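Local coordinates for protein Beta/alpha-amylase (Paenibacillus polymyxa, PDB 3VOC) that hydrolyses alpha-1,4-glucosidic linkages of starch, this chain being the beta-amylase part of the precursor, which releases maltose from non-reducing chain ends, at residues S9-L14 with T385-N390; A50-F55 with Y133-A138; S139-F144 with K266-V271; A173-P178 with L283-N288; D227-Y232 with P290-G295. One frame throughout, in Å; residues are numbered along the deposited sequence. Where two conformers were deposited one is given.

Interaction 1: residues S9-L14 with T385-N390; sequences SVMGPL and TLLRIN
Met11 sets CG anti to its backbone N (chi1 -167°) and then bends at chi3 (-64°), while the chain of Arg388 bends at its own chi3 (-143°), so that sulfur and guanidinium meet at the C-terminal mouth of the TIM barrel. Here the first strand, 7-11, lies parallel to the last, 383-386, and closes the eight-stranded barrel. Leu386 N donates to Ser9 O at 3.0 Å, and Met11 N returns a nearly straight bond to Leu386 O at 2.9 Å. Beyond this pair the cis peptide before Arg388 changes the course of the chain, yet Ile389 N still reaches Met11 O, almost along the C=O axis. Met11 and Leu387 run side by side, with SD of Met11 3.6 Å from CG of Leu387, and Leu387 also touches Glu359, the probable proton acceptor. On the outer side, CG1 of Val10 packs 3.9 Å from CB of Ile389, and both side chains touch Leu30 of helix 20-32. The guanidinium of Arg388, a substrate-binding residue by similarity, is sandwiched: CB of Leu14 lies over the centre of one face, the sulfur of Met11 over the rim of the opposite face. At the edge NH1 donates to Gly12 O at 2.9 Å, in the plane of both the guanidinium and the carbonyl, a bond that limits its rotation.

Interaction 2: residues A50-F55 with Y133-A138; sequences AGDNQF and YDELYA. With CA (calcium ion), chain B.
A calcium ion joins the two segments, held by Asp52 OD1 at 2.3 Å, Asn53 OD1 at 2.4 Å and Glu135 OE1 at 2.2 Å, with a water and the side chains of Glu48 and Gln132 completing six ligands. The metal draws these oxygens together, Asn53 OD1 and Glu135 OE1 standing 3.0 Å apart. Each group has a second hold. Asn53 ND2 donates almost straight to Glu135 OE2 at 3.1 Å, the acceptor lying in the amide plane while the donor stands above the carboxylate plane; the two planes are 74° apart. Another water donates to both Asp52 OD2 and Glu135 OE2. Farther out, a type II turn from Gly51 to Gln54 presents the two loop ligands side by side, and CE1 of Phe55 brings its ring edge within 3.9 Å of CD1 of Leu136. Glu135, extended beyond CG, reaches out from helix 127-144. The arrangement is the calcium site of this family 14 catalytic domain, at the barrel's periphery.

Interaction 3: residues S139-F144 with K266-V271; sequences SFAENF and KNFDSV
Two outer helices of the TIM barrel, 127-144 and 240-268, meet here near their C-terminal ends. The contact is apolar and centres on Ala141, whose small side chain lets the backbones approach to 6.2 Å between CA of Ala141 and CA of Phe268. CB of Ala141 lies 3.4 Å from Asn267 O and, at the edge of the neighbouring ring, 4.0 Å from CD1 of Phe268. Phe140 has CG anti to its backbone N (chi1 -179°), and its side chain crosses that of Phe268 at about a right angle; CD2 of Phe140 comes within 4.0 Å of CE1 of Phe268, which sits at the edge of the Phe140 ring. Past the end of the second helix, Val271 folds back and places CG1 3.9 Å from Ala141 O. Phe140 continues inward onto Trp74, Pro76 and Ile78 of strand 73-79, so the aromatic pair links the helix seam to the sheet. Such close packing of outer helices against each other and the sheet is characteristic of the alpha/beta barrel.

Interaction 4: residues A173-P178 with L283-N288; sequences AGWSYP and LHWQMN
Tyr177 turns the edge of its ring onto the indole of Trp285 in a T-shaped pair, the planes 62° apart and the phenol centroid 4.8 Å from that of the five-membered ring. CE1 of Tyr177 lies over the indole face toward its rim, 3.5 Å from CG of Trp285. Trp285 adopts the crowded first torsion (chi1 60°). Trp175 meets the far end of the same indole tip to tip, its CZ2 3.8 Å from CZ2 of Trp285. Both segments belong to long loops that follow the fourth and fifth barrel strands, 153-156 and 275-279, and in this TIM-barrel enzyme they build up the substrate side. His284, a substrate-binding residue by similarity, also has a crowded first torsion; its CE1 lies 3.4 Å from Tyr177 OH, with CE3 of Trp285 over its ring centre, while its ND1 is bonded to Ser336. Pro178, after a cis peptide, offers its O to Gln286 NE2 at 2.7 Å in a nearly straight bond (174°); the acceptor lies in the amide plane of Gln286, while the donor stands above the carbonyl plane of Pro178. Gln286 NE2 also bonds to Pro333 O, and both indole NE1 atoms bond to Gly179 O.

Interaction 5: residues D227-Y232 with P290-G295; sequences DGDGFY and PAMPHG
Each segment contains a turn, type I from Gly228 to Phe231 and type II from Met292 to Gly295, and the chains come nearest at Tyr232 and Met292, whose CA atoms are 5.7 Å apart. No direct hydrogen bond crosses between the segments; a water bridges them instead. It donates to Asp229 O at 2.7 Å and to Ala291 O at 2.8 Å, and it accepts from Tyr232 N at 2.9 Å, so three backbone groups of the two loops share one molecule. Tyr232, with CG anti to its backbone N (chi1 178°), turns one face of its ring to Pro293, and the two side chains cross at about a right angle. This is a CH-pi contact: CG of Pro293 stands 3.8 Å from the centroid of the Tyr232 ring, only 6° off the ring normal, while CD of Pro293 is 3.6 Å from CD2 of Tyr232. On the other side of the water Met292, bent at chi3, brings CE within 3.6 Å of OD1 of Asp229. That carboxylate oxygen is engaged in a salt bridge with Arg180, whose side chain also touches Met292. The contact lies at the protein surface, away from the annotated sites, and joins the loop between helices 205-212 and 240-268 to the one connecting strand 275-279 with helix 295-300, where His294 takes the N-cap position.

In the fold
From the N terminus, interaction 1 opens on the first barrel strand and closes only at the last, 371 residues later, so the other four contacts nest within its loop. Interaction 2 comes next, fastening the loop before helix 58-69 to helix 127-144, and closes before interaction 3 opens on the same helix; the two touch, a salt bridge between Asp134 and Lys266 tying them together. Interaction 4 joins the loops after strands 153-156 and 275-279, interaction 5 the loop between helices 205-212 and 240-268 to that after strand 275-279; they cross along the chain, as each also crosses interaction 3. The two touch, yet lie across the chain's centre from interactions 2 and 3.

Interaction 1: residues S9-L14 with T385-N390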
# COMPACT_ATOMS: atom_id res chain seq x y z
N SER A 9 9.44 13.36 -6.78
CA SER A 9 9.04 13.76 -5.45
C SER A 9 9.88 13.06 -4.40
O SER A 9 10.64 12.15 -4.71
CB SER A 9 7.57 13.42 -5.24
OG SER A 9 6.80 14.18 -6.17
N VAL A 10 9.74 13.49 -3.15
CA VAL A 10 10.51 12.92 -2.05
C VAL A 10 9.56 12.76 -0.86
O VAL A 10 8.76 13.67 -0.57
CB VAL A 10 11.69 13.84 -1.67
CG1 VAL A 10 12.41 13.33 -0.39
CG2 VAL A 10 12.71 13.98 -2.86
N MET A 11 9.64 11.60 -0.21
CA MET A 11 8.82 11.32 0.96
C MET A 11 9.39 12.07 2.15
O MET A 11 10.60 12.08 2.37
CB MET A 11 8.74 9.82 1.25
CG MET A 11 7.63 9.43 2.27
SD MET A 11 7.15 7.68 2.17
CE MET A 11 6.47 7.62 0.53
N GLY A 12 8.50 12.70 2.91
CA GLY A 12 8.90 13.42 4.11
C GLY A 12 9.33 12.47 5.23
O GLY A 12 9.26 11.25 5.08
N PRO A 13 9.76 13.05 6.36
CA PRO A 13 10.31 12.22 7.43
C PRO A 13 9.23 11.38 8.11
O PRO A 13 8.03 11.70 8.04
CB PRO A 13 10.92 13.24 8.41
CG PRO A 13 10.30 14.53 8.11
CD PRO A 13 9.63 14.47 6.74
N LEU A 14 9.66 10.30 8.75
CA LEU A 14 8.72 9.43 9.45
C LEU A 14 8.25 10.06 10.76
O LEU A 14 7.05 10.17 11.00
CB LEU A 14 9.34 8.04 9.70
CG LEU A 14 8.44 7.02 10.40
CD1 LEU A 14 7.22 6.69 9.54
CD2 LEU A 14 9.23 5.73 10.76
N THR A 385 8.79 8.71 -6.38
CA THR A 385 9.00 9.26 -5.05
C THR A 385 10.17 8.56 -4.34
O THR A 385 10.16 7.33 -4.16
CB THR A 385 7.74 9.14 -4.17
OG1 THR A 385 6.65 9.79 -4.81
CG2 THR A 385 7.98 9.83 -2.82
N LEU A 386 11.16 9.34 -3.90
CA LEU A 386 12.29 8.79 -3.16
C LEU A 386 12.05 8.71 -1.65
O LEU A 386 11.73 9.72 -1.01
CB LEU A 386 13.58 9.56 -3.46
CG LEU A 386 14.74 8.75 -2.82
CD1 LEU A 386 15.28 7.66 -3.74
CD2 LEU A 386 15.84 9.61 -2.38
N LEU A 387 12.17 7.51 -1.08
CA LEU A 387 12.15 7.35 0.37
C LEU A 387 13.58 7.38 0.89
O LEU A 387 14.40 6.59 0.42
CB LEU A 387 11.51 6.01 0.75
CG LEU A 387 9.97 5.97 0.71
CD1 LEU A 387 9.43 5.90 -0.72
CD2 LEU A 387 9.45 4.79 1.55
N ARG A 388 13.94 8.28 1.82
CA ARG A 388 13.17 9.44 2.32
C ARG A 388 14.04 10.67 2.32
O ARG A 388 15.23 10.62 1.96
CB ARG A 388 12.80 9.24 3.78
CG ARG A 388 11.44 8.83 4.02
CD ARG A 388 11.36 8.31 5.45
NE ARG A 388 10.45 7.19 5.48
CZ ARG A 388 9.13 7.31 5.58
NH1 ARG A 388 8.55 8.51 5.66
NH2 ARG A 388 8.40 6.21 5.59
N ILE A 389 13.45 11.79 2.75
CA ILE A 389 14.11 13.08 2.73
C ILE A 389 15.50 13.07 3.39
O ILE A 389 16.44 13.62 2.83
CB ILE A 389 13.17 14.21 3.29
CG1 ILE A 389 13.81 15.59 3.16
CG2 ILE A 389 12.75 13.93 4.75
CD1 ILE A 389 12.80 16.75 3.37
N ASN A 390 15.64 12.43 4.56
CA ASN A 390 16.94 12.45 5.26
C ASN A 390 18.03 11.64 4.54
O ASN A 390 19.22 11.79 4.83
CB ASN A 390 16.78 12.05 6.73
CG ASN A 390 16.31 13.20 7.61
OD1 ASN A 390 15.16 13.67 7.50
ND2 ASN A 390 17.20 13.68 8.46

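Interaction 2: residues A50-F55 with Y133-A138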
# COMPACT_ATOMS: atom_id res chain seq x y z
N ALA A 50 -9.18 12.08 18.86
CA ALA A 50 -9.92 12.43 20.08
C ALA A 50 -11.28 11.73 20.17
O ALA A 50 -11.79 11.49 21.28
CB ALA A 50 -10.09 13.95 20.17
N GLY A 51 -11.87 11.43 19.02
CA GLY A 51 -13.21 10.85 18.98
C GLY A 51 -13.69 10.76 17.54
O GLY A 51 -13.13 11.41 16.66
N ASP A 52 -14.72 9.95 17.31
CA ASP A 52 -15.28 9.79 15.98
C ASP A 52 -15.73 11.15 15.47
O ASP A 52 -16.54 11.83 16.11
CB ASP A 52 -16.45 8.79 15.98
CG ASP A 52 -16.91 8.41 14.57
OD1 ASP A 52 -16.25 8.78 13.58
OD2 ASP A 52 -17.95 7.73 14.46
N ASN A 53 -15.14 11.56 14.35
CA ASN A 53 -15.44 12.83 13.69
C ASN A 53 -15.06 14.06 14.51
O ASN A 53 -15.62 15.13 14.32
CB ASN A 53 -16.90 12.88 13.22
CG ASN A 53 -17.22 11.80 12.21
OD1 ASN A 53 -16.32 11.23 11.59
ND2 ASN A 53 -18.49 11.52 12.04
N GLN A 54 -14.10 13.87 15.40
CA GLN A 54 -13.46 14.98 16.07
C GLN A 54 -12.05 15.08 15.48
O GLN A 54 -11.17 14.27 15.78
CB GLN A 54 -13.44 14.77 17.58
CG GLN A 54 -12.89 15.95 18.33
CD GLN A 54 -12.94 15.82 19.85
OE1 GLN A 54 -13.67 15.00 20.42
NE2 GLN A 54 -12.13 16.63 20.51
N PHE A 55 -11.84 16.09 14.64
CA PHE A 55 -10.63 16.18 13.84
C PHE A 55 -9.65 17.20 14.37
O PHE A 55 -10.04 18.20 14.99
CB PHE A 55 -10.99 16.51 12.38
CG PHE A 55 -11.77 15.42 11.71
CD1 PHE A 55 -11.11 14.30 11.16
CD2 PHE A 55 -13.16 15.50 11.62
CE1 PHE A 55 -11.84 13.28 10.55
CE2 PHE A 55 -13.89 14.48 11.01
CZ PHE A 55 -13.22 13.36 10.48
N TYR A 133 -13.76 5.92 6.23
CA TYR A 133 -12.85 6.55 5.27
C TYR A 133 -13.56 7.68 4.54
O TYR A 133 -12.97 8.71 4.26
CB TYR A 133 -12.31 5.55 4.25
CG TYR A 133 -11.28 4.52 4.77
CD1 TYR A 133 -11.23 4.13 6.12
CD2 TYR A 133 -10.41 3.89 3.89
CE1 TYR A 133 -10.31 3.17 6.56
CE2 TYR A 133 -9.48 2.93 4.32
CZ TYR A 133 -9.45 2.57 5.65
OH TYR A 133 -8.56 1.61 6.06
N ASP A 134 -14.83 7.46 4.21
CA ASP A 134 -15.66 8.49 3.57
C ASP A 134 -15.70 9.77 4.43
O ASP A 134 -15.49 10.87 3.92
CB ASP A 134 -17.07 7.92 3.30
CG ASP A 134 -17.95 8.84 2.45
OD1 ASP A 134 -17.44 9.72 1.73
OD2 ASP A 134 -19.18 8.65 2.50
N GLU A 135 -15.96 9.63 5.74
CA GLU A 135 -15.95 10.78 6.65
C GLU A 135 -14.58 11.47 6.70
O GLU A 135 -14.50 12.69 6.75
CB GLU A 135 -16.32 10.37 8.08
CG GLU A 135 -17.72 9.78 8.23
CD GLU A 135 -17.93 9.15 9.60
OE1 GLU A 135 -16.95 8.63 10.19
OE2 GLU A 135 -19.07 9.16 10.08
N LEU A 136 -13.51 10.66 6.72
CA LEU A 136 -12.15 11.21 6.82
C LEU A 136 -11.77 11.96 5.53
O LEU A 136 -11.15 13.04 5.57
CB LEU A 136 -11.15 10.09 7.12
CG LEU A 136 -9.66 10.46 7.11
CD1 LEU A 136 -9.36 11.43 8.24
CD2 LEU A 136 -8.80 9.21 7.24
N TYR A 137 -12.14 11.40 4.38
CA TYR A 137 -11.83 12.04 3.09
C TYR A 137 -12.62 13.35 2.97
O TYR A 137 -12.10 14.36 2.47
CB TYR A 137 -12.16 11.12 1.91
CG TYR A 137 -11.36 9.81 1.81
CD1 TYR A 137 -10.21 9.59 2.56
CD2 TYR A 137 -11.77 8.80 0.94
CE1 TYR A 137 -9.48 8.37 2.43
CE2 TYR A 137 -11.07 7.60 0.80
CZ TYR A 137 -9.93 7.39 1.55
OH TYR A 137 -9.25 6.21 1.41
N ALA A 138 -13.87 13.32 3.41
CA ALA A 138 -14.73 14.50 3.42
C ALA A 138 -14.10 15.59 4.28
O ALA A 138 -14.02 16.75 3.87
CB ALA A 138 -16.14 14.14 3.96
CA CA B . -15.24 9.11 11.56
O HOH W 1 -19.42 7.88 12.42
O HOH W 2 -13.69 9.31 9.82

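Interaction 3: residues S139-F144 with K266-V271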
# COMPACT_ATOMS: atom_id res chain seq x y z
N SER A 139 -13.66 15.21 5.47
CA SER A 139 -13.03 16.17 6.35
C SER A 139 -11.76 16.74 5.74
O SER A 139 -11.52 17.94 5.85
CB SER A 139 -12.74 15.57 7.73
OG SER A 139 -12.33 16.61 8.59
N PHE A 140 -10.94 15.88 5.13
CA PHE A 140 -9.71 16.37 4.49
C PHE A 140 -10.02 17.38 3.40
O PHE A 140 -9.41 18.45 3.32
CB PHE A 140 -8.88 15.21 3.88
CG PHE A 140 -7.62 15.67 3.24
CD1 PHE A 140 -6.50 16.00 4.02
CD2 PHE A 140 -7.54 15.83 1.88
CE1 PHE A 140 -5.32 16.48 3.42
CE2 PHE A 140 -6.37 16.31 1.27
CZ PHE A 140 -5.27 16.63 2.04
N ALA A 141 -10.98 17.03 2.55
CA ALA A 141 -11.37 17.87 1.44
C ALA A 141 -11.83 19.23 1.95
O ALA A 141 -11.43 20.27 1.42
CB ALA A 141 -12.48 17.19 0.63
N GLU A 142 -12.66 19.22 2.99
CA GLU A 142 -13.18 20.44 3.59
C GLU A 142 -12.07 21.31 4.21
O GLU A 142 -12.05 22.53 4.05
CB GLU A 142 -14.23 20.06 4.66
CG GLU A 142 -15.01 21.23 5.22
CD GLU A 142 -16.29 20.76 5.91
OE1 GLU A 142 -16.20 20.19 7.02
OE2 GLU A 142 -17.39 20.96 5.32
N ASN A 143 -11.12 20.67 4.88
CA ASN A 143 -10.06 21.42 5.55
C ASN A 143 -8.92 21.89 4.65
O ASN A 143 -8.24 22.88 4.96
CB ASN A 143 -9.50 20.63 6.72
CG ASN A 143 -10.40 20.70 7.93
OD1 ASN A 143 -10.21 21.54 8.80
ND2 ASN A 143 -11.41 19.84 7.98
N PHE A 144 -8.73 21.19 3.54
CA PHE A 144 -7.62 21.47 2.65
C PHE A 144 -7.99 22.01 1.27
O PHE A 144 -7.11 22.19 0.42
CB PHE A 144 -6.70 20.25 2.56
CG PHE A 144 -5.91 20.04 3.82
CD1 PHE A 144 -4.61 20.54 3.94
CD2 PHE A 144 -6.48 19.39 4.92
CE1 PHE A 144 -3.89 20.36 5.11
CE2 PHE A 144 -5.75 19.21 6.10
CZ PHE A 144 -4.46 19.69 6.19
N LYS A 266 -15.56 10.75 -4.80
CA LYS A 266 -16.75 11.50 -4.42
C LYS A 266 -16.38 12.77 -3.66
O LYS A 266 -16.94 13.84 -3.92
CB LYS A 266 -17.68 10.63 -3.57
CG LYS A 266 -18.98 11.34 -3.14
CD LYS A 266 -19.81 10.45 -2.23
CE LYS A 266 -19.26 10.46 -0.81
NZ LYS A 266 -20.22 9.88 0.18
N ASN A 267 -15.41 12.65 -2.75
CA ASN A 267 -14.98 13.77 -1.94
C ASN A 267 -13.96 14.70 -2.58
O ASN A 267 -13.87 15.88 -2.22
CB ASN A 267 -14.46 13.24 -0.60
CG ASN A 267 -15.60 12.75 0.29
OD1 ASN A 267 -16.43 13.54 0.71
ND2 ASN A 267 -15.65 11.45 0.54
N PHE A 268 -13.18 14.19 -3.52
CA PHE A 268 -12.03 14.95 -4.03
C PHE A 268 -12.21 15.52 -5.42
O PHE A 268 -11.59 16.53 -5.74
CB PHE A 268 -10.73 14.11 -4.03
CG PHE A 268 -10.31 13.62 -2.67
CD1 PHE A 268 -10.65 14.33 -1.50
CD2 PHE A 268 -9.54 12.46 -2.55
CE1 PHE A 268 -10.25 13.88 -0.24
CE2 PHE A 268 -9.12 12.00 -1.29
CZ PHE A 268 -9.48 12.70 -0.14
N ASP A 269 -13.02 14.87 -6.25
CA ASP A 269 -13.05 15.23 -7.67
C ASP A 269 -13.58 16.62 -7.93
O ASP A 269 -13.13 17.27 -8.86
CB ASP A 269 -13.82 14.20 -8.51
CG ASP A 269 -13.02 12.93 -8.74
OD1 ASP A 269 -11.90 12.81 -8.23
OD2 ASP A 269 -13.55 12.02 -9.40
N SER A 270 -14.52 17.09 -7.12
CA SER A 270 -15.07 18.45 -7.30
C SER A 270 -14.37 19.50 -6.43
O SER A 270 -14.70 20.68 -6.49
CB SER A 270 -16.58 18.45 -7.08
OG SER A 270 -16.86 18.15 -5.73
N VAL A 271 -13.38 19.09 -5.64
CA VAL A 271 -12.66 20.02 -4.78
C VAL A 271 -11.25 20.18 -5.33
O VAL A 271 -10.79 21.30 -5.59
CB VAL A 271 -12.64 19.53 -3.31
CG1 VAL A 271 -11.74 20.40 -2.45
CG2 VAL A 271 -14.09 19.49 -2.74

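Interaction 4: residues A173-P178 with L283-N288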
# COMPACT_ATOMS: atom_id res chain seq x y z
N ALA A 173 4.26 -11.05 14.80
CA ALA A 173 3.61 -12.34 14.65
C ALA A 173 4.61 -13.49 14.48
O ALA A 173 4.21 -14.63 14.26
CB ALA A 173 2.63 -12.31 13.46
N GLY A 174 5.90 -13.20 14.58
CA GLY A 174 6.95 -14.23 14.44
C GLY A 174 7.65 -14.25 13.08
O GLY A 174 8.53 -15.08 12.83
N TRP A 175 7.26 -13.34 12.19
CA TRP A 175 7.82 -13.33 10.83
C TRP A 175 9.24 -12.78 10.84
O TRP A 175 9.53 -11.83 11.55
CB TRP A 175 6.95 -12.47 9.90
CG TRP A 175 7.53 -12.30 8.54
CD1 TRP A 175 7.37 -13.15 7.48
CD2 TRP A 175 8.40 -11.25 8.09
NE1 TRP A 175 8.08 -12.67 6.39
CE2 TRP A 175 8.72 -11.51 6.74
CE3 TRP A 175 8.94 -10.11 8.71
CZ2 TRP A 175 9.55 -10.67 5.98
CZ3 TRP A 175 9.77 -9.27 7.95
CH2 TRP A 175 10.07 -9.56 6.61
N SER A 176 10.12 -13.39 10.04
CA SER A 176 11.39 -12.76 9.67
C SER A 176 11.68 -13.05 8.21
O SER A 176 11.28 -14.09 7.67
CB SER A 176 12.54 -13.23 10.57
OG SER A 176 12.70 -14.63 10.47
N TYR A 177 12.36 -12.12 7.55
CA TYR A 177 12.69 -12.28 6.14
C TYR A 177 13.58 -13.54 6.01
O TYR A 177 14.41 -13.78 6.89
CB TYR A 177 13.43 -11.03 5.67
CG TYR A 177 13.73 -10.98 4.19
CD1 TYR A 177 12.73 -10.63 3.27
CD2 TYR A 177 15.02 -11.26 3.71
CE1 TYR A 177 13.01 -10.58 1.91
CE2 TYR A 177 15.31 -11.20 2.34
CZ TYR A 177 14.29 -10.85 1.45
OH TYR A 177 14.54 -10.79 0.11
N PRO A 178 13.39 -14.36 4.95
CA PRO A 178 12.46 -14.24 3.82
C PRO A 178 11.19 -15.10 3.96
O PRO A 178 10.75 -15.70 2.99
CB PRO A 178 13.30 -14.78 2.67
CG PRO A 178 14.08 -15.96 3.33
CD PRO A 178 14.26 -15.55 4.80
N LEU A 283 6.11 -7.72 -3.09
CA LEU A 283 6.34 -8.92 -2.30
C LEU A 283 7.28 -9.84 -3.09
O LEU A 283 6.88 -10.89 -3.61
CB LEU A 283 4.99 -9.57 -1.94
CG LEU A 283 4.06 -8.66 -1.11
CD1 LEU A 283 2.67 -9.28 -0.99
CD2 LEU A 283 4.65 -8.43 0.31
N HIS A 284 8.53 -9.38 -3.18
CA HIS A 284 9.51 -9.85 -4.15
C HIS A 284 10.23 -11.15 -3.74
O HIS A 284 10.97 -11.71 -4.55
CB HIS A 284 10.56 -8.75 -4.43
CG HIS A 284 11.30 -8.29 -3.20
ND1 HIS A 284 12.36 -8.99 -2.67
CD2 HIS A 284 11.12 -7.21 -2.41
CE1 HIS A 284 12.80 -8.36 -1.59
NE2 HIS A 284 12.07 -7.27 -1.41
N TRP A 285 10.02 -11.61 -2.52
CA TRP A 285 10.73 -12.79 -2.03
C TRP A 285 9.86 -14.05 -2.09
O TRP A 285 8.63 -13.95 -2.11
CB TRP A 285 11.31 -12.55 -0.64
CG TRP A 285 10.34 -12.21 0.45
CD1 TRP A 285 9.89 -13.05 1.43
CD2 TRP A 285 9.76 -10.92 0.74
NE1 TRP A 285 9.04 -12.37 2.28
CE2 TRP A 285 8.96 -11.06 1.88
CE3 TRP A 285 9.85 -9.66 0.13
CZ2 TRP A 285 8.22 -10.00 2.43
CZ3 TRP A 285 9.11 -8.59 0.68
CH2 TRP A 285 8.31 -8.78 1.81
N GLN A 286 10.50 -15.22 -2.16
CA GLN A 286 9.80 -16.50 -2.45
C GLN A 286 9.08 -16.53 -3.80
O GLN A 286 8.17 -17.34 -4.02
CB GLN A 286 8.85 -16.89 -1.31
CG GLN A 286 9.50 -16.89 0.07
CD GLN A 286 10.75 -17.78 0.15
OE1 GLN A 286 11.01 -18.59 -0.74
NE2 GLN A 286 11.54 -17.60 1.20
N MET A 287 9.49 -15.66 -4.72
CA MET A 287 8.88 -15.66 -6.04
C MET A 287 9.15 -16.98 -6.77
O MET A 287 8.22 -17.57 -7.32
CB MET A 287 9.37 -14.46 -6.89
CG MET A 287 8.72 -13.12 -6.48
SD MET A 287 9.51 -11.75 -7.36
CE MET A 287 8.94 -12.04 -9.04
N ASN A 288 10.40 -17.43 -6.78
CA ASN A 288 10.76 -18.64 -7.52
C ASN A 288 11.16 -19.83 -6.63
O ASN A 288 11.87 -20.71 -7.08
CB ASN A 288 11.86 -18.35 -8.56
CG ASN A 288 13.13 -17.85 -7.92
OD1 ASN A 288 13.08 -17.01 -7.03
ND2 ASN A 288 14.28 -18.36 -8.37

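Interaction 5: residues D227-Y232 with P290-G295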
# COMPACT_ATOMS: atom_id res chain seq x y z
N ASP A 227 -3.08 -25.12 6.67
CA ASP A 227 -1.64 -25.34 6.54
C ASP A 227 -1.15 -24.55 5.32
O ASP A 227 -1.20 -25.05 4.19
CB ASP A 227 -1.32 -26.84 6.39
CG ASP A 227 -2.31 -27.60 5.49
OD1 ASP A 227 -2.07 -28.80 5.25
OD2 ASP A 227 -3.33 -27.01 5.03
N GLY A 228 -0.71 -23.31 5.52
CA GLY A 228 -0.33 -22.47 4.37
C GLY A 228 1.00 -22.74 3.67
O GLY A 228 1.16 -22.46 2.46
N ASP A 229 1.97 -23.26 4.42
CA ASP A 229 3.27 -23.54 3.83
C ASP A 229 3.21 -24.51 2.66
O ASP A 229 3.86 -24.29 1.63
CB ASP A 229 4.26 -24.05 4.86
CG ASP A 229 5.32 -23.02 5.19
OD1 ASP A 229 5.01 -21.79 5.15
OD2 ASP A 229 6.45 -23.44 5.50
N GLY A 230 2.43 -25.57 2.82
CA GLY A 230 2.36 -26.62 1.80
C GLY A 230 1.24 -26.42 0.81
O GLY A 230 0.84 -27.35 0.13
N PHE A 231 0.75 -25.19 0.70
CA PHE A 231 -0.46 -24.94 -0.06
C PHE A 231 -0.24 -25.21 -1.54
O PHE A 231 -1.14 -25.65 -2.23
CB PHE A 231 -1.00 -23.54 0.24
CG PHE A 231 -2.30 -23.25 -0.43
CD1 PHE A 231 -3.46 -23.93 -0.08
CD2 PHE A 231 -2.38 -22.29 -1.43
CE1 PHE A 231 -4.66 -23.67 -0.72
CE2 PHE A 231 -3.58 -22.02 -2.07
CZ PHE A 231 -4.72 -22.71 -1.71
N TYR A 232 0.98 -24.98 -2.04
CA TYR A 232 1.28 -25.37 -3.42
C TYR A 232 1.54 -26.88 -3.53
O TYR A 232 0.87 -27.59 -4.31
CB TYR A 232 2.45 -24.56 -4.01
CG TYR A 232 2.82 -24.97 -5.42
CD1 TYR A 232 2.08 -24.52 -6.52
CD2 TYR A 232 3.90 -25.84 -5.65
CE1 TYR A 232 2.42 -24.91 -7.83
CE2 TYR A 232 4.24 -26.24 -6.95
CZ TYR A 232 3.50 -25.78 -8.02
OH TYR A 232 3.85 -26.19 -9.29
N PRO A 290 10.90 -23.30 -5.36
CA PRO A 290 10.27 -24.45 -6.02
C PRO A 290 9.08 -25.04 -5.23
O PRO A 290 8.10 -25.49 -5.83
CB PRO A 290 11.41 -25.47 -6.13
CG PRO A 290 12.42 -25.06 -5.10
CD PRO A 290 12.30 -23.55 -5.00
N ALA A 291 9.16 -24.99 -3.90
CA ALA A 291 8.16 -25.61 -3.02
C ALA A 291 6.98 -24.68 -2.70
O ALA A 291 5.88 -25.15 -2.37
CB ALA A 291 8.82 -26.07 -1.70
N MET A 292 7.18 -23.37 -2.79
CA MET A 292 6.10 -22.41 -2.54
C MET A 292 6.17 -21.21 -3.49
O MET A 292 6.29 -20.06 -3.04
CB MET A 292 6.10 -21.96 -1.07
CG MET A 292 7.45 -21.38 -0.57
SD MET A 292 7.40 -20.51 1.01
CE MET A 292 6.76 -21.84 2.05
N PRO A 293 6.10 -21.46 -4.82
CA PRO A 293 6.29 -20.37 -5.77
C PRO A 293 5.26 -19.25 -5.56
O PRO A 293 4.05 -19.53 -5.41
CB PRO A 293 6.10 -21.05 -7.14
CG PRO A 293 5.21 -22.22 -6.85
CD PRO A 293 5.62 -22.69 -5.48
N HIS A 294 5.75 -18.01 -5.50
CA HIS A 294 4.90 -16.84 -5.27
C HIS A 294 4.15 -16.88 -3.93
O HIS A 294 3.10 -16.24 -3.77
CB HIS A 294 3.95 -16.60 -6.46
CG HIS A 294 4.68 -16.43 -7.77
ND1 HIS A 294 5.38 -15.29 -8.08
CD2 HIS A 294 4.86 -17.29 -8.80
CE1 HIS A 294 5.94 -15.44 -9.27
NE2 HIS A 294 5.64 -16.64 -9.73
N GLY A 295 4.71 -17.60 -2.95
CA GLY A 295 4.05 -17.80 -1.67
C GLY A 295 3.83 -16.51 -0.91
O GLY A 295 2.79 -16.34 -0.25
O HOH W 3 3.57 -25.17 -0.86